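Local coordinates for protein nudix hydrolase DR_0079 (Deinococcus radiodurans, PDB 2O5F) that hydrolyses nucleoside di- and triphosphates to monophosphates with magnesium as cofactor, preferring the cytosine ribonucleotides CDP and CTP, at residues A39-S44 and Y119-D124; T111-M116 and K156-E161. All blocks are in the same frame, centred on the assembly; numbering follows the deposited sequence.

Contact 1: residues A39-S44 and Y119-D124; sequences AFLRNS and YELRSD
Arg42 and Glu120 both start with CG anti to the backbone N, and the bend at chi3 of Arg42 (57°) turns NE toward the Glu120 carboxylate. The carboxylate lies over one guanidinium face, shifted toward its rim, the two planes 34° apart. Arg42 NH2 is 2.9 Å from Glu120 OE1, yet that oxygen stands well out of the guanidinium plane, which makes this a salt bridge of charge rather than of a directed N-H. Arg122 folds back through bends at chi2 and chi3, and its NE, long enough in reach to return to the backbone, gives a nearly straight bond (176°) to Arg42 O at 3.0 Å; a weak bond from NH2 to Asn43 O follows. Arg42 NH2 lies over a face of this second guanidinium, 3.5 Å from Arg122 NH1, and Glu120 probably offsets the repulsion of the two like charges.

The two strands run parallel, with Leu121 N to Phe40 O at 2.7 Å and Arg42 N to Leu121 O at 2.8 Å. On the face carrying Ala39, Leu41 and Leu121, apolar side chains suit a buried setting: Leu41 CD1 touches Leu121 CD2 at 3.7 Å. Where the strands end, Asp124 OD1 accepts from Ser44 N and, at 2.7 Å, from Ser44 OG, which arrive from opposite faces of the carboxylate plane.

Glu120 has further partners in Arg100, by a salt bridge, and the Tyr167 hydroxyl, by a hydrogen bond, which probably help to stabilise its buried charge. The pair forms the centre of the mixed Nudix sheet, strand 35-42 flanked by 68-71 and strand 115-122 by 98-105; helix 78-90 covers the Leu121 face through Phe82, and strand 48-52 meets Phe40 and Arg42 through Leu48.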
# COMPACT_ATOMS: atom_id res chain seq x y z
N ALA A 39 -1.15 -1.06 -2.81
CA ALA A 39 -1.88 -1.76 -3.86
C ALA A 39 -2.85 -2.74 -3.26
O ALA A 39 -2.66 -3.23 -2.14
CB ALA A 39 -0.91 -2.48 -4.80
N PHE A 40 -3.90 -3.01 -4.02
CA PHE A 40 -4.93 -3.94 -3.63
C PHE A 40 -5.00 -5.02 -4.69
O PHE A 40 -4.94 -4.73 -5.89
CB PHE A 40 -6.29 -3.25 -3.55
CG PHE A 40 -6.44 -2.35 -2.35
CD1 PHE A 40 -6.54 -2.89 -1.08
CD2 PHE A 40 -6.49 -0.97 -2.51
CE1 PHE A 40 -6.70 -2.06 0.04
CE2 PHE A 40 -6.64 -0.13 -1.39
CZ PHE A 40 -6.75 -0.69 -0.12
N LEU A 41 -5.08 -6.26 -4.25
CA LEU A 41 -5.21 -7.40 -5.15
C LEU A 41 -6.71 -7.70 -5.13
O LEU A 41 -7.26 -8.03 -4.09
CB LEU A 41 -4.43 -8.59 -4.59
CG LEU A 41 -4.53 -9.91 -5.36
CD1 LEU A 41 -3.84 -9.77 -6.70
CD2 LEU A 41 -3.89 -11.03 -4.55
N ARG A 42 -7.38 -7.56 -6.28
CA ARG A 42 -8.81 -7.83 -6.33
C ARG A 42 -9.15 -8.97 -7.29
O ARG A 42 -8.64 -9.02 -8.41
CB ARG A 42 -9.58 -6.57 -6.76
CG ARG A 42 -11.10 -6.75 -6.73
CD ARG A 42 -11.83 -5.54 -7.27
NE ARG A 42 -11.41 -5.23 -8.64
CZ ARG A 42 -11.95 -4.28 -9.40
NH1 ARG A 42 -12.96 -3.55 -8.93
NH2 ARG A 42 -11.49 -4.07 -10.62
N ASN A 43 -10.01 -9.88 -6.85
CA ASN A 43 -10.39 -11.00 -7.68
C ASN A 43 -11.64 -10.70 -8.51
O ASN A 43 -12.15 -9.58 -8.50
CB ASN A 43 -10.59 -12.27 -6.84
CG ASN A 43 -11.72 -12.15 -5.82
OD1 ASN A 43 -12.60 -11.30 -5.94
ND2 ASN A 43 -11.70 -13.03 -4.82
N SER A 44 -12.11 -11.70 -9.24
CA SER A 44 -13.28 -11.54 -10.09
C SER A 44 -14.58 -11.49 -9.28
O SER A 44 -15.65 -11.25 -9.83
CB SER A 44 -13.34 -12.67 -11.11
OG SER A 44 -13.26 -13.92 -10.47
N TYR A 119 -2.29 1.20 -6.57
CA TYR A 119 -2.48 0.35 -7.73
C TYR A 119 -3.49 -0.74 -7.46
O TYR A 119 -3.81 -1.03 -6.31
CB TYR A 119 -1.15 -0.34 -8.08
CG TYR A 119 -0.03 0.61 -8.38
CD1 TYR A 119 0.11 1.16 -9.66
CD2 TYR A 119 0.90 0.96 -7.40
CE1 TYR A 119 1.15 2.03 -9.94
CE2 TYR A 119 1.94 1.83 -7.68
CZ TYR A 119 2.06 2.36 -8.95
OH TYR A 119 3.10 3.22 -9.23
N GLU A 120 -4.00 -1.35 -8.52
CA GLU A 120 -4.92 -2.46 -8.37
C GLU A 120 -4.34 -3.61 -9.18
O GLU A 120 -4.06 -3.46 -10.37
CB GLU A 120 -6.32 -2.11 -8.87
CG GLU A 120 -7.30 -3.27 -8.74
CD GLU A 120 -8.70 -2.92 -9.18
OE1 GLU A 120 -8.91 -2.70 -10.40
OE2 GLU A 120 -9.60 -2.85 -8.31
N LEU A 121 -4.14 -4.75 -8.52
CA LEU A 121 -3.60 -5.95 -9.16
C LEU A 121 -4.80 -6.89 -9.32
O LEU A 121 -5.61 -7.02 -8.41
CB LEU A 121 -2.55 -6.59 -8.24
CG LEU A 121 -1.43 -7.46 -8.84
CD1 LEU A 121 -0.50 -6.57 -9.65
CD2 LEU A 121 -0.65 -8.15 -7.72
N ARG A 122 -4.91 -7.53 -10.49
CA ARG A 122 -6.02 -8.45 -10.73
C ARG A 122 -5.57 -9.91 -10.73
O ARG A 122 -4.69 -10.30 -11.50
CB ARG A 122 -6.69 -8.14 -12.08
CG ARG A 122 -7.20 -6.71 -12.25
CD ARG A 122 -8.07 -6.29 -11.07
NE ARG A 122 -9.11 -7.28 -10.79
CZ ARG A 122 -10.19 -7.46 -11.53
NH1 ARG A 122 -10.39 -6.71 -12.61
NH2 ARG A 122 -11.07 -8.39 -11.20
N SER A 123 -6.20 -10.72 -9.87
CA SER A 123 -5.89 -12.13 -9.78
C SER A 123 -6.90 -12.87 -8.91
O SER A 123 -7.37 -12.33 -7.91
CB SER A 123 -4.50 -12.36 -9.19
OG SER A 123 -4.22 -13.76 -9.10
N ASP A 124 -7.23 -14.09 -9.30
CA ASP A 124 -8.15 -14.90 -8.52
C ASP A 124 -7.37 -15.88 -7.66
O ASP A 124 -7.94 -16.58 -6.84
CB ASP A 124 -9.12 -15.66 -9.43
CG ASP A 124 -10.28 -14.80 -9.89
OD1 ASP A 124 -11.03 -14.31 -9.03
OD2 ASP A 124 -10.44 -14.61 -11.11
O HOH W 1 -10.11 -15.62 -5.44

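Contact 2: residues T111-M116 and K156-E161; sequences TLSSFM and KGDLAE
Ser113 and Asp158 meet through one oxygen, Asp158 OD2, which accepts both from the serine backbone N at 2.9 Å and from Ser113 OG at 2.6 Å. The hydroxyl comes nearly along the C-O axis, whereas the N-H comes from the syn side, 33° out of the carboxylate plane. With OG between the backbone N and the carbonyl carbon (chi1 59°), serine's short side chain presents its hydroxyl to the same oxygen as its own N-H. An alanine at Asp158 would probably leave Ser113 N and OG without their shared acceptor and free the serine hydroxyl to turn.

A second carboxylate grips the other end of the loop. Glu161 OE2 receives Thr111 N at 2.9 Å on its syn lone pair, and the Thr111 hydroxyl lies close to OE1, at a distance so short that its exact length is doubtful. Glutamate has the length for this: its extended chain spans from the helix to the loop. Between the two acids sits Leu112, whose CD2 packs on Asp158 CB at 3.5 Å and on Glu161 CG at 3.7 Å, so its apolar branch covers the aliphatic parts of both.

Further out, Arg165 forms a salt bridge with Glu161 OE2 from the same helix, and Leu112 also rests on Phe105 and Leu162. The backbone bond from Leu159 N to Lys156 O holds the turn that carries Asp158 into helix 159-166.

The contact thus joins the loop before strand 115-122 to the start of that helix by two acids taking neutral donors. Arg165 would be expected to steady the charge on Glu161, while at Asp158 two donors converging on a single oxygen would probably favour the ionised carboxylate.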
# COMPACT_ATOMS: atom_id res chain seq x y z
N THR A 111 -6.35 12.65 4.42
CA THR A 111 -5.80 12.34 5.74
C THR A 111 -4.86 11.15 5.62
O THR A 111 -4.60 10.45 6.61
CB THR A 111 -6.89 12.06 6.82
OG1 THR A 111 -7.97 11.31 6.25
CG2 THR A 111 -7.40 13.37 7.39
N LEU A 112 -4.35 10.91 4.41
CA LEU A 112 -3.41 9.82 4.18
C LEU A 112 -2.04 10.31 4.64
O LEU A 112 -1.73 11.51 4.58
CB LEU A 112 -3.39 9.41 2.71
CG LEU A 112 -4.70 8.78 2.21
CD1 LEU A 112 -4.66 8.65 0.69
CD2 LEU A 112 -4.90 7.40 2.86
N SER A 113 -1.21 9.38 5.11
CA SER A 113 0.12 9.66 5.66
C SER A 113 1.23 10.24 4.77
O SER A 113 2.01 11.07 5.23
CB SER A 113 0.65 8.40 6.32
OG SER A 113 0.71 7.35 5.39
N SER A 114 1.31 9.78 3.52
CA SER A 114 2.36 10.21 2.60
C SER A 114 1.83 10.38 1.18
O SER A 114 0.68 10.07 0.89
CB SER A 114 3.47 9.15 2.53
OG SER A 114 3.92 8.76 3.80
N PHE A 115 2.71 10.86 0.31
CA PHE A 115 2.37 11.00 -1.09
C PHE A 115 2.33 9.56 -1.56
O PHE A 115 3.12 8.73 -1.10
CB PHE A 115 3.45 11.79 -1.82
CG PHE A 115 3.25 13.27 -1.73
CD1 PHE A 115 2.35 13.91 -2.58
CD2 PHE A 115 3.93 14.02 -0.78
CE1 PHE A 115 2.12 15.28 -2.48
CE2 PHE A 115 3.70 15.39 -0.67
CZ PHE A 115 2.80 16.02 -1.53
N MET A 116 1.42 9.24 -2.46
CA MET A 116 1.34 7.86 -2.89
C MET A 116 0.60 7.60 -4.18
O MET A 116 -0.21 8.40 -4.64
CB MET A 116 0.66 7.03 -1.80
CG MET A 116 -0.76 7.48 -1.49
SD MET A 116 -1.57 6.41 -0.26
CE MET A 116 -0.82 6.96 1.27
N LYS A 156 -3.89 -0.94 9.63
CA LYS A 156 -2.98 0.15 9.30
C LYS A 156 -3.79 1.43 9.23
O LYS A 156 -4.91 1.43 8.73
CB LYS A 156 -2.30 -0.11 7.96
CG LYS A 156 -1.16 -1.09 8.08
CD LYS A 156 -0.05 -0.50 8.92
CE LYS A 156 1.07 -1.49 9.10
NZ LYS A 156 1.55 -2.02 7.78
N GLY A 157 -3.20 2.51 9.71
CA GLY A 157 -3.88 3.79 9.75
C GLY A 157 -4.53 4.35 8.49
O GLY A 157 -5.49 5.11 8.60
N ASP A 158 -4.04 4.00 7.31
CA ASP A 158 -4.65 4.53 6.09
C ASP A 158 -5.48 3.53 5.29
O ASP A 158 -6.00 3.87 4.23
CB ASP A 158 -3.59 5.12 5.16
CG ASP A 158 -2.91 6.34 5.76
OD1 ASP A 158 -3.56 7.09 6.53
OD2 ASP A 158 -1.73 6.57 5.43
N LEU A 159 -5.60 2.31 5.80
CA LEU A 159 -6.35 1.29 5.09
C LEU A 159 -7.80 1.67 4.82
O LEU A 159 -8.25 1.63 3.68
CB LEU A 159 -6.29 -0.03 5.86
CG LEU A 159 -7.04 -1.21 5.23
CD1 LEU A 159 -6.56 -1.44 3.80
CD2 LEU A 159 -6.81 -2.46 6.08
N ALA A 160 -8.54 2.06 5.87
CA ALA A 160 -9.93 2.43 5.71
C ALA A 160 -10.12 3.55 4.69
O ALA A 160 -10.96 3.44 3.79
CB ALA A 160 -10.54 2.84 7.05
N GLU A 161 -9.35 4.63 4.82
CA GLU A 161 -9.45 5.76 3.90
C GLU A 161 -9.13 5.37 2.45
O GLU A 161 -9.78 5.83 1.52
CB GLU A 161 -8.55 6.92 4.36
CG GLU A 161 -8.52 8.12 3.40
CD GLU A 161 -7.91 9.39 4.02
OE1 GLU A 161 -7.22 9.30 5.05
OE2 GLU A 161 -8.12 10.49 3.47

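Overall arrangement
Strand 115-122 takes part in both contacts, which lie toward its two ends with centres about 19 Å apart. Both are partly buried; contact 1 is the larger and has more buried residues, joining the strand to its parallel neighbour, strand 35-42, while contact 2 ties the loop that leads into the strand to helix 159-166. Backbone bonding dominates the first, with apolar side chains on one face and a cluster of charges on the other. Carboxylates receiving backbone and hydroxyl donors dominate the second, a chemistry that recurs at the loop end of contact 1. The two touch directly where Phe40 CE1 packs on Leu159 CD1 at 3.8 Å, bringing the helix against the sheet.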